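Local atomic coordinates of 3-phytase (PDB entry 2WNH), a protein that probably removes phosphate groups from phytate (inositol hexakisphosphate) as a histidine acid phosphatase, starting at the 3-position of the inositol ring. Residues 162-165 with 166-169; 204-207 with 208-212; 221-224 with 225-228. The protein carries 3 engineered substitutions. All coordinates share one frame; numbering follows the deposited sequence.

Interaction 1: residues 162-165 with 166-169; sequences QALA and PTIQ
Ile168 reaches back over the carbonyl of Leu164, four residues earlier. Its CB lies 3.6 Å from Leu164 O. CG1 comes closer, 3.2 Å from Leu164 O. CG1 is turned beside the backbone N and anti to the carbonyl carbon (chi1 -61°), which directs this branch back along the chain. CD1 still lies over the Leu164 carbonyl, 3.6 Å from Leu164 O, and meets Leu164 CB at 4.1 Å, an apolar contact. CG2 turns toward helix 204-219, where Met207 lies. Ile168 also packs on Phe185 and Trp189.

The oxygen under this branch accepts a nearly straight hydrogen bond (171° at the hydrogen) from Ile168 N, 2.9 Å from Leu164 O. Leu164 holds the N-cap position of helix 165-175 and is also where helix 157-163 leaves helical geometry. The contact is therefore the junction of two consecutive helices. Pro166 lies in the first turn of the second helix, where no N-H is needed for the helix's own i to i+4 bonds; proline, which has none, is common there. Gln169 N bonds to Ala165 O at 2.9 Å and continues the helical pattern.

Leu164 and Thr167 lie side by side and point the same way. Leu164 CD2 rests 3.9 Å from Thr167 OG1. Both side chains also meet Leu244 of helix 243-250, and Leu164 touches Trp189. The Gln169 amide turns away, and its NE2 is hydrogen-bonded to Gln173.

Interaction 2: residues 204-207 with 208-212; sequences LSVM and ANMVE
From Leu204 to Val211 the backbone makes four successive i to i+4 hydrogen bonds, closing Ala208 N on Leu204 O at 2.8 Å and Val211 N on Met207 O at 2.9 Å. These are the first turns of alpha-helix 204-219, largely buried here, in the histidine phosphatase fold. Asn209 N to Ser205 O and Met210 N to Val206 O are the two bonds between.

Ser205 OG is hydrogen-bonded to Ile201 O, just before the helix. Asn209 turns the flat face of its amide to Ser205 O, which sits over Asn209 CG at 3.5 Å. Its CB is nearer to Val206 O, at 3.2 Å. Asn34 and Ile38 of helix 32-42 pack against this side chain.

On the faces toward Ile184 and Trp189 the side chains are apolar. Met207 packs on Trp189 and on Leu171 of helix 165-175, while Val206 and Met210 both touch Ile184. Val211 also reaches Leu171. Glu212 turns its carboxylate away from the first turn and makes salt bridges with Arg24 and Arg215.

Met210 bends at its last torsion (chi3 -94°), which folds its methyl back toward the preceding turn. There Met210 CE lies against the backbone, 3.3 Å from Met207 CA, and also meets Met207 CG at 3.6 Å and Val206 CG1 at 4.1 Å.

Interaction 3: residues 221-224 with 225-228; sequences NLPL and SQLA
Pro223 and Gln226 meet both through the backbone and through their side chains. The backbone bond runs from Gln226 N to Pro223 O at 2.9 Å. The donor stands above the carbonyl plane, 53° out of it. A second bond, from Leu227 N to Leu224 O, is longer at 3.3 Å. Its donor is still farther out of plane, at 74°. Both bonds span three residues, so the chain curls tightly here.

One water takes part. It donates to Leu224 O at 2.7 Å and accepts from Ala228 N. The carbonyl of Leu224 thus takes both the amide of Leu227 and the water. Ala228 N is too far from that oxygen for a direct bond. Leu224 also makes a backbone hydrogen bond with Gly230.

The van der Waals contacts centre on the proline ring. The Gln226 chain is extended beyond CG and crosses the ring obliquely, and the amide lays its face on Pro223 CG. Gln226 NE2 lies 3.7 Å from Pro223 CG, and OE1 lies 3.9 Å from Pro223 CD. Ser225 OG stands farther along the ring, 4.0 Å from Pro223 CB. Leu222 reaches across with CD1, 3.8 Å from Gln226 O. That carbonyl also accepts a bond from Thr47.

The loop packs on other parts of the fold. Leu224 and Leu227 pack on Trp218 of helix 204-219, and Arg349 bonds to Leu222 O. Asn221 OD1 accepts a hydrogen bond from Gly117 N, and ND2 donates one to Asp110 OD1, both of the second subunit. Pro223 packs on Ala119 of that subunit.

Asn221, with positive phi, ends helix 204-219 in a Schellman motif. The chain after it makes two overlapping beta-turns, 223-226 and 224-227, in the loop between helices 204-219 and 235-239.

Interactions 1 and 2 touch. Ile168 CG2 lies 4.2 Å from Met207 SD, which brings the start of helix 165-175 against the start of helix 204-219. Their centres are 13 Å apart. Interaction 3 follows, just past the end of helix 204-219. The centres of interactions 2 and 3 are 18 Å apart and their nearest atoms about 7 Å. The side chain of Leu164 is about 7 Å from a bound sodium ion. A glycerol, probably from the crystallisation liquor, is hydrogen-bonded to Asn221 O and about 4 Å from the side chain of Leu222. All three contacts lie away from His358, seen to bind magnesium in a structure of this protein, though none is bound here.

Interaction 1: residues 162-165 with 166-169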
loop_
_atom_site.group_PDB
_atom_site.type_symbol
_atom_site.label_atom_id
_atom_site.label_comp_id
_atom_site.label_asym_id
_atom_site.label_seq_id
_atom_site.Cartn_x
_atom_site.Cartn_y
_atom_site.Cartn_z
ATOM N N GLN B 162 -20.651 -21.468 -49.569
ATOM C CA GLN B 162 -21.416 -22.670 -49.247
ATOM C C GLN B 162 -20.829 -23.400 -48.042
ATOM O O GLN B 162 -21.576 -23.876 -47.182
ATOM C CB GLN B 162 -21.523 -23.611 -50.467
ATOM C CG GLN B 162 -22.374 -24.882 -50.225
ATOM C CD GLN B 162 -23.821 -24.579 -49.778
ATOM O OE1 GLN B 162 -24.329 -25.179 -48.821
ATOM N NE2 GLN B 162 -24.476 -23.640 -50.464
ATOM N N ALA B 163 -19.499 -23.469 -47.976
ATOM C CA ALA B 163 -18.803 -24.144 -46.878
ATOM C C ALA B 163 -19.035 -23.450 -45.531
ATOM O O ALA B 163 -19.013 -24.094 -44.491
ATOM C CB ALA B 163 -17.307 -24.248 -47.173
ATOM N N LEU B 164 -19.283 -22.146 -45.564
ATOM C CA LEU B 164 -19.557 -21.372 -44.337
ATOM C C LEU B 164 -21.050 -21.211 -44.030
ATOM O O LEU B 164 -21.432 -20.461 -43.126
ATOM C CB LEU B 164 -18.863 -20.003 -44.422
ATOM C CG LEU B 164 -17.397 -20.012 -43.974
ATOM C CD1 LEU B 164 -16.625 -18.862 -44.587
ATOM C CD2 LEU B 164 -17.297 -19.992 -42.443
ATOM N N ALA B 165 -21.898 -21.919 -44.782
ATOM C CA ALA B 165 -23.353 -21.768 -44.636
ATOM C C ALA B 165 -23.871 -21.899 -43.190
ATOM O O ALA B 165 -24.698 -21.081 -42.779
ATOM C CB ALA B 165 -24.104 -22.719 -45.578
ATOM N N PRO B 166 -23.405 -22.918 -42.428
ATOM C CA PRO B 166 -23.866 -23.013 -41.039
ATOM C C PRO B 166 -23.529 -21.769 -40.196
ATOM O O PRO B 166 -24.367 -21.311 -39.424
ATOM C CB PRO B 166 -23.136 -24.246 -40.493
ATOM C CG PRO B 166 -22.711 -25.020 -41.683
ATOM C CD PRO B 166 -22.477 -24.017 -42.767
ATOM N N THR B 167 -22.317 -21.233 -40.365
ATOM C CA THR B 167 -21.887 -20.042 -39.637
ATOM C C THR B 167 -22.684 -18.814 -40.095
ATOM O O THR B 167 -23.149 -18.009 -39.281
ATOM C CB THR B 167 -20.372 -19.806 -39.842
ATOM O OG1 THR B 167 -19.650 -20.986 -39.468
ATOM C CG2 THR B 167 -19.884 -18.606 -38.992
ATOM N N ILE B 168 -22.874 -18.689 -41.412
ATOM C CA ILE B 168 -23.676 -17.608 -41.955
ATOM C C ILE B 168 -25.081 -17.625 -41.338
ATOM O O ILE B 168 -25.618 -16.578 -40.989
ATOM C CB ILE B 168 -23.727 -17.659 -43.518
ATOM C CG1 ILE B 168 -22.298 -17.521 -44.077
ATOM C CG2 ILE B 168 -24.643 -16.560 -44.067
ATOM C CD1 ILE B 168 -22.141 -17.880 -45.566
ATOM N N GLN B 169 -25.641 -18.826 -41.185
ATOM C CA GLN B 169 -26.971 -19.011 -40.594
ATOM C C GLN B 169 -27.041 -18.546 -39.127
ATOM O O GLN B 169 -27.972 -17.828 -38.739
ATOM C CB GLN B 169 -27.419 -20.474 -40.769
ATOM C CG GLN B 169 -28.777 -20.831 -40.149
ATOM C CD GLN B 169 -29.934 -19.923 -40.591
ATOM O OE1 GLN B 169 -30.017 -19.489 -41.751
ATOM N NE2 GLN B 169 -30.844 -19.648 -39.655
#

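Interaction 2: residues 204-207 with 208-212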
loop_
_atom_site.group_PDB
_atom_site.type_symbol
_atom_site.label_atom_id
_atom_site.label_comp_id
_atom_site.label_asym_id
_atom_site.label_seq_id
_atom_site.Cartn_x
_atom_site.Cartn_y
_atom_site.Cartn_z
ATOM N N LEU B 204 -18.905 -11.185 -47.493
ATOM C CA LEU B 204 -17.993 -11.647 -46.451
ATOM C C LEU B 204 -17.369 -10.503 -45.651
ATOM O O LEU B 204 -17.335 -10.560 -44.417
ATOM C CB LEU B 204 -16.878 -12.508 -47.057
ATOM C CG LEU B 204 -15.779 -13.005 -46.099
ATOM C CD1 LEU B 204 -16.372 -13.820 -44.959
ATOM C CD2 LEU B 204 -14.773 -13.843 -46.829
ATOM N N SER B 205 -16.891 -9.471 -46.335
ATOM C CA SER B 205 -16.197 -8.399 -45.625
ATOM C C SER B 205 -17.119 -7.717 -44.622
ATOM O O SER B 205 -16.706 -7.472 -43.488
ATOM C CB SER B 205 -15.520 -7.391 -46.567
ATOM O OG SER B 205 -16.467 -6.689 -47.352
ATOM N N VAL B 206 -18.363 -7.434 -45.020
ATOM C CA VAL B 206 -19.317 -6.796 -44.112
ATOM C C VAL B 206 -19.758 -7.774 -43.015
ATOM O O VAL B 206 -19.899 -7.380 -41.866
ATOM C CB VAL B 206 -20.507 -6.145 -44.851
ATOM C CG1 VAL B 206 -21.464 -5.471 -43.853
ATOM C CG2 VAL B 206 -19.992 -5.088 -45.838
ATOM N N MET B 207 -19.931 -9.050 -43.358
ATOM C CA MET B 207 -20.192 -10.057 -42.329
ATOM C C MET B 207 -19.092 -10.077 -41.274
ATOM O O MET B 207 -19.375 -10.191 -40.077
ATOM C CB MET B 207 -20.368 -11.444 -42.926
ATOM C CG MET B 207 -21.762 -11.646 -43.518
ATOM S SD MET B 207 -21.953 -13.289 -44.201
ATOM C CE MET B 207 -22.084 -12.908 -45.941
ATOM N N ALA B 208 -17.850 -9.966 -41.731
ATOM C CA ALA B 208 -16.699 -9.900 -40.817
ATOM C C ALA B 208 -16.770 -8.659 -39.915
ATOM O O ALA B 208 -16.463 -8.768 -38.717
ATOM C CB ALA B 208 -15.383 -9.931 -41.617
ATOM N N ASN B 209 -17.170 -7.512 -40.471
ATOM C CA ASN B 209 -17.432 -6.295 -39.689
ATOM C C ASN B 209 -18.484 -6.564 -38.605
ATOM O O ASN B 209 -18.382 -6.060 -37.483
ATOM C CB ASN B 209 -18.000 -5.147 -40.559
ATOM C CG ASN B 209 -17.000 -4.541 -41.531
ATOM O OD1 ASN B 209 -17.409 -3.957 -42.554
ATOM N ND2 ASN B 209 -15.704 -4.634 -41.224
ATOM N N MET B 210 -19.530 -7.315 -38.965
ATOM C CA MET B 210 -20.598 -7.630 -38.012
ATOM C C MET B 210 -20.093 -8.509 -36.865
ATOM O O MET B 210 -20.370 -8.228 -35.706
ATOM C CB MET B 210 -21.783 -8.299 -38.725
ATOM C CG MET B 210 -22.572 -7.351 -39.593
ATOM S SD MET B 210 -23.910 -8.271 -40.419
ATOM C CE MET B 210 -23.130 -8.662 -41.943
ATOM N N VAL B 211 -19.365 -9.574 -37.202
ATOM C CA VAL B 211 -18.798 -10.498 -36.215
ATOM C C VAL B 211 -17.810 -9.796 -35.266
ATOM O O VAL B 211 -17.874 -10.003 -34.063
ATOM C CB VAL B 211 -18.155 -11.713 -36.905
ATOM C CG1 VAL B 211 -17.309 -12.547 -35.922
ATOM C CG2 VAL B 211 -19.251 -12.570 -37.549
ATOM N N GLU B 212 -16.925 -8.963 -35.803
ATOM C CA GLU B 212 -16.039 -8.148 -34.936
ATOM C C GLU B 212 -16.840 -7.271 -33.966
ATOM O O GLU B 212 -16.524 -7.216 -32.771
ATOM C CB GLU B 212 -15.095 -7.291 -35.770
ATOM C CG GLU B 212 -14.035 -6.518 -34.936
ATOM C CD GLU B 212 -13.004 -7.416 -34.243
ATOM O OE1 GLU B 212 -12.648 -8.496 -34.773
ATOM O OE2 GLU B 212 -12.514 -7.011 -33.156
#

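Interaction 3: residues 221-224 with 225-228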
loop_
_atom_site.group_PDB
_atom_site.type_symbol
_atom_site.label_atom_id
_atom_site.label_comp_id
_atom_site.label_asym_id
_atom_site.label_seq_id
_atom_site.Cartn_x
_atom_site.Cartn_y
_atom_site.Cartn_z
ATOM N N ASN B 221 -18.792 -6.106 -22.191
ATOM C CA ASN B 221 -19.877 -6.237 -21.192
ATOM C C ASN B 221 -21.102 -5.331 -21.481
ATOM O O ASN B 221 -21.741 -4.787 -20.552
ATOM C CB ASN B 221 -19.344 -6.037 -19.745
ATOM C CG ASN B 221 -20.313 -6.575 -18.687
ATOM O OD1 ASN B 221 -21.117 -7.473 -18.972
ATOM N ND2 ASN B 221 -20.251 -6.023 -17.468
ATOM N N LEU B 222 -21.430 -5.144 -22.770
ATOM C CA LEU B 222 -22.734 -4.549 -23.124
ATOM C C LEU B 222 -23.854 -5.437 -22.583
ATOM O O LEU B 222 -23.720 -6.666 -22.569
ATOM C CB LEU B 222 -22.917 -4.477 -24.654
ATOM C CG LEU B 222 -22.179 -3.417 -25.463
ATOM C CD1 LEU B 222 -22.619 -3.489 -26.929
ATOM C CD2 LEU B 222 -22.358 -1.978 -24.959
ATOM N N PRO B 223 -24.954 -4.816 -22.134
ATOM C CA PRO B 223 -26.169 -5.589 -21.828
ATOM C C PRO B 223 -26.534 -6.461 -23.017
ATOM O O PRO B 223 -26.348 -6.022 -24.153
ATOM C CB PRO B 223 -27.225 -4.502 -21.638
ATOM C CG PRO B 223 -26.448 -3.310 -21.135
ATOM C CD PRO B 223 -25.130 -3.375 -21.876
ATOM N N LEU B 224 -27.047 -7.667 -22.761
ATOM C CA LEU B 224 -27.395 -8.603 -23.845
ATOM C C LEU B 224 -28.439 -8.030 -24.799
ATOM O O LEU B 224 -28.404 -8.298 -26.006
ATOM C CB LEU B 224 -27.892 -9.927 -23.286
ATOM C CG LEU B 224 -26.904 -10.730 -22.422
ATOM C CD1 LEU B 224 -27.557 -12.022 -21.971
ATOM C CD2 LEU B 224 -25.560 -11.005 -23.117
ATOM N N SER B 225 -29.333 -7.200 -24.259
ATOM C CA SER B 225 -30.353 -6.528 -25.072
ATOM C C SER B 225 -29.763 -5.561 -26.092
ATOM O O SER B 225 -30.434 -5.188 -27.060
ATOM C CB SER B 225 -31.350 -5.785 -24.175
ATOM O OG SER B 225 -30.730 -4.664 -23.554
ATOM N N GLN B 226 -28.503 -5.174 -25.881
ATOM C CA GLN B 226 -27.843 -4.164 -26.683
ATOM C C GLN B 226 -26.716 -4.751 -27.526
ATOM O O GLN B 226 -26.076 -4.034 -28.295
ATOM C CB GLN B 226 -27.271 -3.071 -25.782
ATOM C CG GLN B 226 -28.312 -2.179 -25.117
ATOM C CD GLN B 226 -27.677 -1.182 -24.162
ATOM O OE1 GLN B 226 -26.538 -0.748 -24.364
ATOM N NE2 GLN B 226 -28.405 -0.821 -23.109
ATOM N N LEU B 227 -26.463 -6.040 -27.348
ATOM C CA LEU B 227 -25.410 -6.716 -28.087
ATOM C C LEU B 227 -25.983 -7.197 -29.424
ATOM O O LEU B 227 -25.616 -6.675 -30.480
ATOM C CB LEU B 227 -24.803 -7.872 -27.263
ATOM C CG LEU B 227 -23.862 -8.831 -28.010
ATOM C CD1 LEU B 227 -22.674 -8.055 -28.592
ATOM C CD2 LEU B 227 -23.402 -9.963 -27.118
ATOM N N ALA B 228 -26.886 -8.171 -29.372
ATOM C CA ALA B 228 -27.557 -8.660 -30.574
ATOM C C ALA B 228 -29.033 -8.825 -30.246
ATOM O O ALA B 228 -29.597 -9.906 -30.433
ATOM C CB ALA B 228 -26.956 -9.993 -31.030
HETATM O O HOH W 1 -27.438 -10.438 -27.311
#